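Local coordinates for putative sugar ABC transporter (Yersinia enterocolitica subsp. enterocolitica 8081, PDB 5ULB), which probably serves as the periplasmic sugar-binding component of an ABC transporter and holds a methylthioribose analogue, 5-Se-methyl-5-selenoribofuranose, in this crystal, at residues A[24-28]-A[29-33]; A[91-94]-A[95-98]; A[103-107]-A[108-112]. One frame throughout, in Å; residues are numbered along the deposited sequence. Where two conformers were deposited one is given.

Interaction 1 of 3, residues A[24-28]-A[29-33]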
# COMPACT_ATOMS: atom_id res chain seq x y z
N VAL A 24 0.09 14.37 6.34
CA VAL A 24 0.37 12.98 5.99
C VAL A 24 1.84 12.85 5.63
O VAL A 24 2.32 13.60 4.73
CB VAL A 24 -0.51 12.55 4.81
CG1 VAL A 24 -0.28 11.11 4.42
CG2 VAL A 24 -1.96 12.89 5.07
N ILE A 25 2.58 11.99 6.29
CA ILE A 25 4.01 11.79 6.03
C ILE A 25 4.15 10.31 5.69
O ILE A 25 3.86 9.44 6.52
CB ILE A 25 4.88 12.22 7.20
CG1 ILE A 25 4.60 13.63 7.69
CG2 ILE A 25 6.35 12.11 6.72
CD1 ILE A 25 3.58 13.76 8.76
N ARG A 26 4.69 10.06 4.50
CA ARG A 26 4.85 8.70 3.98
C ARG A 26 6.33 8.49 3.67
O ARG A 26 6.98 9.31 2.98
CB ARG A 26 3.93 8.38 2.84
CG ARG A 26 4.10 7.02 2.18
CD ARG A 26 2.83 6.59 1.48
NE ARG A 26 3.07 5.47 0.62
CZ ARG A 26 2.26 4.41 0.47
NH1 ARG A 26 1.33 4.07 1.39
NH2 ARG A 26 2.55 3.55 -0.47
N ASN A 27 6.90 7.35 4.12
CA ASN A 27 8.31 7.07 4.01
C ASN A 27 8.74 6.40 2.72
O ASN A 27 9.48 5.41 2.76
CB ASN A 27 8.74 6.24 5.23
CG ASN A 27 10.20 6.21 5.48
OD1 ASN A 27 10.96 7.12 5.13
ND2 ASN A 27 10.63 5.18 6.25
N LEU A 28 8.22 6.90 1.58
CA LEU A 28 8.50 6.38 0.28
C LEU A 28 8.63 7.53 -0.69
O LEU A 28 8.46 8.71 -0.29
CB LEU A 28 7.46 5.33 -0.19
CG LEU A 28 7.38 4.04 0.64
CD1 LEU A 28 6.21 3.23 0.15
CD2 LEU A 28 8.65 3.24 0.45
N GLY A 29 8.94 7.23 -1.94
CA GLY A 29 8.87 8.17 -3.04
C GLY A 29 7.56 8.10 -3.78
O GLY A 29 6.55 7.64 -3.25
N SER A 30 7.56 8.55 -5.03
CA SER A 30 6.34 8.68 -5.82
C SER A 30 6.02 7.47 -6.68
O SER A 30 5.62 7.63 -7.84
CB SER A 30 6.36 9.99 -6.59
OG SER A 30 7.52 10.04 -7.42
N ASP A 31 6.14 6.30 -6.12
CA ASP A 31 5.69 5.09 -6.79
C ASP A 31 4.16 5.12 -6.96
O ASP A 31 3.47 5.91 -6.32
CB ASP A 31 6.13 3.88 -5.98
CG ASP A 31 5.55 3.86 -4.60
OD1 ASP A 31 6.11 4.58 -3.73
OD2 ASP A 31 4.50 3.20 -4.38
N ASP A 32 3.60 4.24 -7.78
CA ASP A 32 2.19 4.23 -8.05
C ASP A 32 1.34 3.93 -6.79
O ASP A 32 0.22 4.48 -6.65
CB ASP A 32 1.81 3.25 -9.11
CG ASP A 32 2.35 3.59 -10.49
OD1 ASP A 32 2.83 4.73 -10.70
OD2 ASP A 32 2.13 2.71 -11.41
N ASN A 33 1.84 3.04 -5.93
CA ASN A 33 1.06 2.73 -4.73
C ASN A 33 0.93 3.98 -3.87
O ASN A 33 -0.14 4.30 -3.40
CB ASN A 33 1.76 1.59 -3.96
CG ASN A 33 0.91 1.06 -2.82
OD1 ASN A 33 1.07 1.45 -1.69
ND2 ASN A 33 0.08 0.02 -3.18
O HOH W 1 -0.62 2.08 0.38

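Interaction 2 of 3, residues A[91-94]-A[95-98]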
# COMPACT_ATOMS: atom_id res chain seq x y z
N GLU A 91 8.51 6.21 19.48
CA GLU A 91 8.68 7.40 20.29
C GLU A 91 8.09 8.58 19.53
O GLU A 91 7.55 9.49 20.13
CB GLU A 91 10.17 7.63 20.63
CG GLU A 91 10.56 6.73 21.80
CD GLU A 91 9.93 7.25 23.10
OE1 GLU A 91 9.35 6.47 23.86
OE2 GLU A 91 9.99 8.48 23.32
N LEU A 92 8.17 8.59 18.19
CA LEU A 92 7.61 9.70 17.41
C LEU A 92 6.11 9.80 17.62
O LEU A 92 5.53 10.83 17.89
CB LEU A 92 7.87 9.57 15.90
CG LEU A 92 8.92 10.27 15.11
CD1 LEU A 92 8.70 9.96 13.64
CD2 LEU A 92 8.77 11.73 15.35
N VAL A 93 5.43 8.63 17.55
CA VAL A 93 3.98 8.57 17.77
C VAL A 93 3.60 8.90 19.16
O VAL A 93 2.62 9.61 19.40
CB VAL A 93 3.41 7.25 17.25
CG1 VAL A 93 1.92 7.16 17.59
CG2 VAL A 93 3.60 7.10 15.76
N LYS A 94 4.38 8.44 20.12
CA LYS A 94 4.11 8.83 21.49
C LYS A 94 4.17 10.40 21.68
O LYS A 94 3.41 11.00 22.45
CB LYS A 94 5.03 8.21 22.54
CG LYS A 94 4.77 6.69 22.68
CD LYS A 94 5.79 6.07 23.63
CE LYS A 94 5.49 4.60 23.74
NZ LYS A 94 6.45 4.00 24.65
N ARG A 95 5.09 11.05 20.95
CA ARG A 95 5.23 12.50 21.05
C ARG A 95 3.97 13.19 20.36
O ARG A 95 3.47 14.21 20.82
CB ARG A 95 6.55 12.96 20.41
CG ARG A 95 6.94 14.39 20.80
CD ARG A 95 8.48 14.64 20.72
NE ARG A 95 8.77 15.15 19.42
CZ ARG A 95 8.51 16.39 19.00
NH1 ARG A 95 8.80 16.69 17.74
NH2 ARG A 95 7.95 17.33 19.79
N ILE A 96 3.48 12.59 19.28
CA ILE A 96 2.32 13.12 18.61
C ILE A 96 1.18 13.08 19.61
O ILE A 96 0.46 14.06 19.80
CB ILE A 96 1.96 12.27 17.37
CG1 ILE A 96 3.05 12.43 16.28
CG2 ILE A 96 0.63 12.71 16.76
CD1 ILE A 96 2.89 11.48 15.08
N VAL A 97 0.95 11.93 20.21
CA VAL A 97 -0.16 11.75 21.19
C VAL A 97 -0.01 12.73 22.37
O VAL A 97 -0.98 13.37 22.85
CB VAL A 97 -0.22 10.31 21.68
CG1 VAL A 97 -1.23 10.22 22.80
CG2 VAL A 97 -0.62 9.42 20.53
N ALA A 98 1.25 12.87 22.88
CA ALA A 98 1.50 13.76 24.03
C ALA A 98 1.19 15.20 23.73
O ALA A 98 0.92 15.93 24.62
CB ALA A 98 2.95 13.65 24.45

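Interaction 3 of 3, residues A[103-107]-A[108-112]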
# COMPACT_ATOMS: atom_id res chain seq x y z
N VAL A 103 -4.03 10.70 15.65
CA VAL A 103 -3.08 10.02 14.81
C VAL A 103 -3.58 8.63 14.41
O VAL A 103 -4.07 7.88 15.29
CB VAL A 103 -1.67 9.99 15.42
CG1 VAL A 103 -1.70 9.47 16.87
CG2 VAL A 103 -0.65 9.28 14.56
N SER A 104 -3.39 8.30 13.14
CA SER A 104 -3.54 6.95 12.65
C SER A 104 -2.27 6.65 11.83
O SER A 104 -1.73 7.55 11.17
CB SER A 104 -4.79 6.80 11.79
OG SER A 104 -5.03 5.49 11.38
N VAL A 105 -1.82 5.37 11.81
CA VAL A 105 -0.69 5.00 11.10
C VAL A 105 -0.99 3.80 10.22
O VAL A 105 -1.89 3.01 10.49
CB VAL A 105 0.56 4.78 11.93
CG1 VAL A 105 0.89 6.05 12.78
CG2 VAL A 105 0.46 3.56 12.83
N PHE A 106 -0.24 3.71 9.11
CA PHE A 106 -0.36 2.62 8.14
C PHE A 106 1.02 2.01 7.90
O PHE A 106 1.98 2.75 7.67
CB PHE A 106 -0.95 3.10 6.85
CG PHE A 106 -1.01 2.04 5.77
CD1 PHE A 106 -1.81 0.89 5.92
CD2 PHE A 106 -0.24 2.14 4.68
CE1 PHE A 106 -1.76 -0.09 4.96
CE2 PHE A 106 -0.23 1.13 3.73
CZ PHE A 106 -0.92 -0.03 3.87
N ASP A 107 1.16 0.70 7.99
CA ASP A 107 2.42 0.01 7.72
C ASP A 107 3.58 0.62 8.48
O ASP A 107 4.70 0.68 7.92
CB ASP A 107 2.71 0.04 6.19
CG ASP A 107 2.05 -1.09 5.46
OD1 ASP A 107 1.44 -2.00 6.07
OD2 ASP A 107 2.22 -1.07 4.17
N THR A 108 3.33 0.92 9.73
CA THR A 108 4.31 1.59 10.57
C THR A 108 4.67 0.73 11.75
O THR A 108 3.83 0.04 12.32
CB THR A 108 3.76 3.00 10.98
OG1 THR A 108 3.67 3.79 9.79
CG2 THR A 108 4.62 3.73 11.99
N ALA A 109 5.95 0.72 12.12
CA ALA A 109 6.42 -0.10 13.21
C ALA A 109 6.16 0.52 14.53
O ALA A 109 6.73 1.57 14.85
CB ALA A 109 7.93 -0.31 13.01
N ILE A 110 5.29 -0.09 15.31
CA ILE A 110 4.86 0.38 16.60
C ILE A 110 5.02 -0.74 17.66
O ILE A 110 4.54 -1.82 17.45
CB ILE A 110 3.48 0.91 16.66
CG1 ILE A 110 3.28 2.05 15.60
CG2 ILE A 110 3.07 1.31 18.04
CD1 ILE A 110 3.96 3.34 15.98
N GLN A 111 5.77 -0.46 18.72
CA GLN A 111 5.92 -1.40 19.80
C GLN A 111 4.96 -1.05 20.93
O GLN A 111 4.94 0.08 21.40
CB GLN A 111 7.31 -1.27 20.37
CG GLN A 111 8.32 -1.66 19.24
CD GLN A 111 9.68 -1.17 19.51
OE1 GLN A 111 10.36 -1.64 20.45
NE2 GLN A 111 10.11 -0.19 18.73
N GLY A 112 4.15 -2.00 21.34
CA GLY A 112 3.27 -1.75 22.43
C GLY A 112 1.97 -1.11 22.07
O GLY A 112 1.63 -0.94 20.87

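Interaction 1 of 3, residues A[24-28]-A[29-33]
With CG set opposite the backbone N (chi1 176°) and the chain extended as far as NE, Arg26 stretches from the end of strand 21-26 to Asn33, whose own CG also lies trans to its backbone N. The two side chains meet at about a right angle, yet their flat ends lie nearly in one plane, the guanidinium and amide being only 25° apart. Arg26 NH2 donates to Asn33 OD1 over 2.8 Å with an N-H...O angle of 154°, arriving in the carbonyl plane on a lone pair. A water makes a second link: it accepts from Arg26 NH1 at 3.0 Å and donates to Asn33 OD1 at 2.7 Å. Two donors therefore grip the amide oxygen, which should fix the rotation of the Asn33 side chain. The guanidinium is held further by Thr34 OG1 at NE and Ser82 OG at NH1.

The segment is the turn from strand 21-26 into helix 32-48, the first half of a beta-alpha-beta unit in a periplasmic binding protein domain. Leu28 and Asn33 belong to the pocket of the bound methylselenoribose, so Arg26 acts as a second-shell residue behind Asn33. Asp31 occupies the N-cap of the helix, where its OD1 is hydrogen-bonded to Thr34 OG1. The same oxygen approaches the aliphatic part of Leu28, 3.9 Å from Leu28 CB and 4.1 Å from Leu28 CD1. Ser30, at the centre of an inverse gamma turn, bends the backbone between these residues. The other carboxylate oxygen, Asp31 OD2, stands 4.4 Å from Arg26 NH2, beyond salt-bridge range but near the guanidinium plane; its negative charge probably still helps to offset that of the buried arginine.

Interaction 2 of 3, residues A[91-94]-A[95-98]
Arg95 N reaches back to two carbonyls of the preceding turn, bonding to Glu91 O at 3.0 Å and more weakly to Leu92 O, where the N-H...O angle falls to 121°. Its CB rests against the same pair of oxygens. Beyond CB the chain bends at chi3, and the guanidinium leaves this stretch to give a hydrogen bond from NH1 to Asn69 on helix 61-73.

Ile96 N donates to Leu92 O at 3.0 Å. The side chain doubles back over that acceptor: CG1 lies beside the backbone N (chi1 -68°) and comes within 3.4 Å of Leu92 O, while CD1 continues to 4.5 Å from Val93 CG2, a loose apolar touch. Val93 and Ile96 both belong to the buried side of helix 89-98, beside Leu92, and meet Leu81 and Ile79 of strand 78-82 respectively.

Val97 N makes the straightest bond of the turn, at 174° to Val93 O. One methyl, Val97 CG2, sits 3.4 Å from this oxygen and 4.5 Å from Val93 CG1, a loose touch between valines one turn apart.

Ala98 N closes the series on Lys94 O at 2.9 Å, and Ala98 CB lies near the same oxygen. On this exposed side, Lys94 runs out fully extended beyond CG, and its NZ forms a long salt bridge of 3.9 Å with Glu91 OE1.

The grip between the two halves is thus carried by successive i to i+4 amide bonds, with side-chain contact being slight. The amphipathic helix presents branched aliphatic groups to the sheet and charged chains to its outer side, where the long Lys94-Glu91 pairing probably contributes only a modest electrostatic attraction.

Interaction 3 of 3, residues A[103-107]-A[108-112]
Thr108 packs back against the end of strand 102-106, its side chain crossing that of Val105 at about a right angle. Thr108 CB lies 3.8 Å from both Val105 CB and Val105 CG2. With OG1 beside its backbone N (chi1 -66°), the hydroxyl turns toward the strand and donates to Phe106 O at 2.9 Å. The approach is from above, 58° out of the carbonyl plane, and Gly84 N gives a further hydrogen bond to Thr108 OG1.

Farther along, the contact thins. Ile110 offers CG1 to Val105 CG2 at a looser 4.2 Å; beyond it the loop runs on into exposed residues.

Asp107, just before Thr108, has positive phi and psi, and its CB bond points away from the loop. Its CG stands 3.5 Å above one face of the Phe106 ring, offset toward the rim, and OD1 forms a salt bridge with Arg158. Asp107 lines the pocket of both anomers of the methylselenoribose and Phe106 that of the beta anomer, the Asp107 side chain within about 2 Å of the sugar: a ligand site built at the C-terminal end of a parallel strand, as is characteristic of periplasmic sugar-binding proteins.

From the N terminus, interaction 1 closes the turn between strand 21-26 and helix 32-48. Interaction 2 then lies within helix 89-98, the connection from strand 78-82 to strand 102-106, and interaction 3 folds the following loop onto that last strand. The three are in series along the chain, with none nested or crossed. Interactions 2 and 3 touch directly: Val93 CG2 meets Ile110 CD1 at 3.8 Å, while Ile96 and Val97 pack on Val103, joining helix to strand and loop. Interactions 1 and 3 reach the same sheet and meet near the sugar pocket, where Arg26 NH1 lies 4.1 Å from Phe106 CE2. Interactions 1 and 2 make no contact.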